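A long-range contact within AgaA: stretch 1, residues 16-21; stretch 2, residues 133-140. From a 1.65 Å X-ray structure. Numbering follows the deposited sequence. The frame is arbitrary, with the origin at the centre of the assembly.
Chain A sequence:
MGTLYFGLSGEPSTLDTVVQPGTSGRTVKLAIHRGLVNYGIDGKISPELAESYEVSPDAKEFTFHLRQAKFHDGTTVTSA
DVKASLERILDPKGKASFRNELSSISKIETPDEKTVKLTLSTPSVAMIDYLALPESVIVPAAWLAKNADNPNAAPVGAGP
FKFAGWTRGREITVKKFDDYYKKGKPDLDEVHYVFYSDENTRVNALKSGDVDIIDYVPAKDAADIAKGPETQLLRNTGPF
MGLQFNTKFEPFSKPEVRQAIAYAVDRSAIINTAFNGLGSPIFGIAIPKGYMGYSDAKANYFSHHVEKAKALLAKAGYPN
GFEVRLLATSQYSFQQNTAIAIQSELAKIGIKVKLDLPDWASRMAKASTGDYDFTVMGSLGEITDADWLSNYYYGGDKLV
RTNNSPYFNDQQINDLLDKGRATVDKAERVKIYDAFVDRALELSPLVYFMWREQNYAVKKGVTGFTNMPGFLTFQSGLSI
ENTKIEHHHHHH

Stretch 1 (16-21) DTVVQP
Stretch 2 (133-140) LPESVIVP

Neither stretch forms a regular helix or strand. Residues 16–19 make a type I beta turn: Thr-17 (phi/psi -58/-38) and Val-18 (-76/-19) occupy its corners, and Val-19 N donates to Asp-16 O at 3.3 Å. Asp-16, chi1 t, adds a weak bond from Val-18 N to Asp-16 OD1 (3.4 Å). The chain then extends through Val-19 (-85/139) and Gln-20 (-103/94). In stretch 2, Pro-134 (-61/-23) and Glu-135 (-85/-6) bend the backbone so that Ser-136 N reaches Leu-133 O at 2.9 Å; from Val-137 (-67/158) to Pro-140, at the N-cap position before a helix, it is extended. The two bends meet at Val-18 and Glu-135, whose CA atoms lie 4.5 Å apart.

No direct hydrogen bond crosses the contact, which buries 303 Å². Instead, Glu-135 CA approaches Thr-17 O at 3.2 Å in a CA-H...O contact, with an angle of 147° at the hydrogen. A water completes the polar link: its O accepts from Thr-17 OG1 (2.8 Å) and donates to Glu-135 O (2.8 Å) and Val-137 O (2.7 Å).

Thr-17, chi1 p, suits this junction because it is both polar and aliphatic. While OG1 binds the water, Thr-17 CB packs 3.6 Å from Val-137 CG2, and Thr-17 CG2 lies 3.8 Å from Val-139 CG1. Both valines, chi1 m, offer methyls without burying a polar side-chain group; Val-139 points its CA-to-CB bond toward stretch 1.

Glu-135 has the largest covered area, 107 Å². Its m, p rotamer places Glu-135 CG 3.7 Å from Val-18 O and 3.6 Å from Val-19 O, and Glu-135 CD 3.7 Å from Gln-20 CG. Its buried carboxylate oxygens are hydrogen-bonded elsewhere in the structure. Gln-20 (t, m) lays its CG methylene against that carboxylate carbon. The CA-to-CB bonds of Val-18 and Val-19 point away from stretch 2; each residue comes closest to Glu-135 through its backbone O.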

# COMPACT_ATOMS: atom_id res chain seq x y z
N ASP A 16 11.62 7.67 5.97
CA ASP A 16 11.43 7.21 7.37
C ASP A 16 10.71 5.85 7.27
O ASP A 16 9.65 5.74 6.66
CB ASP A 16 10.63 8.25 8.18
CG ASP A 16 10.40 7.87 9.63
OD1 ASP A 16 10.35 6.66 9.92
OD2 ASP A 16 10.22 8.77 10.46
N THR A 17 11.38 4.78 7.74
CA THR A 17 10.87 3.44 7.44
C THR A 17 9.46 3.17 7.89
O THR A 17 8.73 2.51 7.14
CB THR A 17 11.80 2.33 7.93
OG1 THR A 17 11.81 2.29 9.36
CG2 THR A 17 13.25 2.49 7.37
N VAL A 18 9.06 3.68 9.07
CA VAL A 18 7.76 3.35 9.68
C VAL A 18 6.57 4.07 9.00
O VAL A 18 5.41 3.67 9.21
CB VAL A 18 7.75 3.54 11.21
CG1 VAL A 18 8.86 2.74 11.89
CG2 VAL A 18 7.83 5.02 11.59
N VAL A 19 6.86 5.16 8.26
CA VAL A 19 5.85 5.95 7.56
C VAL A 19 5.56 5.34 6.22
O VAL A 19 6.50 4.93 5.52
CB VAL A 19 6.33 7.43 7.41
CG1 VAL A 19 5.33 8.28 6.64
CG2 VAL A 19 6.63 8.04 8.77
N GLN A 20 4.28 5.31 5.84
CA GLN A 20 3.85 4.80 4.53
C GLN A 20 3.55 6.06 3.69
O GLN A 20 2.44 6.62 3.81
CB GLN A 20 2.58 3.92 4.70
CG GLN A 20 2.34 2.92 3.57
CD GLN A 20 2.35 3.49 2.18
OE1 GLN A 20 3.39 3.91 1.67
NE2 GLN A 20 1.20 3.48 1.51
N PRO A 21 4.51 6.57 2.89
CA PRO A 21 4.24 7.83 2.15
C PRO A 21 3.54 7.60 0.82
O PRO A 21 3.10 8.56 0.18
CB PRO A 21 5.66 8.37 1.89
CG PRO A 21 6.48 7.11 1.67
CD PRO A 21 5.88 6.06 2.62
N LEU A 133 5.64 -6.05 5.87
CA LEU A 133 5.36 -4.71 5.30
C LEU A 133 6.65 -3.97 4.99
O LEU A 133 7.59 -4.05 5.78
CB LEU A 133 4.56 -3.84 6.31
CG LEU A 133 3.09 -4.18 6.51
CD1 LEU A 133 2.61 -3.54 7.78
CD2 LEU A 133 2.22 -3.70 5.32
N PRO A 134 6.67 -3.09 3.96
CA PRO A 134 7.88 -2.26 3.73
C PRO A 134 8.15 -1.38 4.97
O PRO A 134 9.28 -0.95 5.21
CB PRO A 134 7.46 -1.38 2.54
CG PRO A 134 6.42 -2.27 1.77
CD PRO A 134 5.63 -2.86 2.92
N GLU A 135 7.08 -1.11 5.78
CA GLU A 135 7.22 -0.25 6.97
C GLU A 135 7.70 -1.03 8.21
O GLU A 135 7.94 -0.41 9.26
CB GLU A 135 5.88 0.50 7.25
CG GLU A 135 5.54 1.56 6.20
CD GLU A 135 5.32 1.05 4.78
OE1 GLU A 135 4.62 0.03 4.61
OE2 GLU A 135 5.86 1.67 3.82
N SER A 136 7.82 -2.38 8.11
CA SER A 136 8.26 -3.25 9.22
C SER A 136 9.76 -3.66 9.09
O SER A 136 10.25 -4.54 9.80
CB SER A 136 7.38 -4.50 9.32
OG SER A 136 6.03 -4.11 9.58
N VAL A 137 10.50 -2.97 8.20
CA VAL A 137 11.92 -3.27 7.97
C VAL A 137 12.73 -2.93 9.21
O VAL A 137 12.29 -2.12 10.03
CB VAL A 137 12.46 -2.57 6.70
CG1 VAL A 137 11.76 -3.12 5.45
CG2 VAL A 137 12.29 -1.06 6.80
N ILE A 138 13.91 -3.56 9.34
CA ILE A 138 14.77 -3.41 10.51
C ILE A 138 15.91 -2.44 10.27
O ILE A 138 16.62 -2.56 9.27
CB ILE A 138 15.33 -4.80 10.98
CG1 ILE A 138 14.22 -5.89 11.15
CG2 ILE A 138 16.19 -4.67 12.27
CD1 ILE A 138 13.04 -5.46 12.07
N VAL A 139 16.12 -1.53 11.21
CA VAL A 139 17.23 -0.57 11.16
C VAL A 139 18.07 -0.74 12.44
O VAL A 139 17.61 -1.39 13.39
CB VAL A 139 16.76 0.90 10.91
CG1 VAL A 139 16.02 1.01 9.58
CG2 VAL A 139 15.91 1.41 12.06
N PRO A 140 19.30 -0.18 12.50
CA PRO A 140 20.13 -0.39 13.69
C PRO A 140 19.63 0.41 14.90
O PRO A 140 19.28 1.58 14.77
CB PRO A 140 21.53 0.08 13.25
CG PRO A 140 21.47 0.21 11.76
CD PRO A 140 20.04 0.58 11.46
O HOH W 1 10.57 -0.02 10.20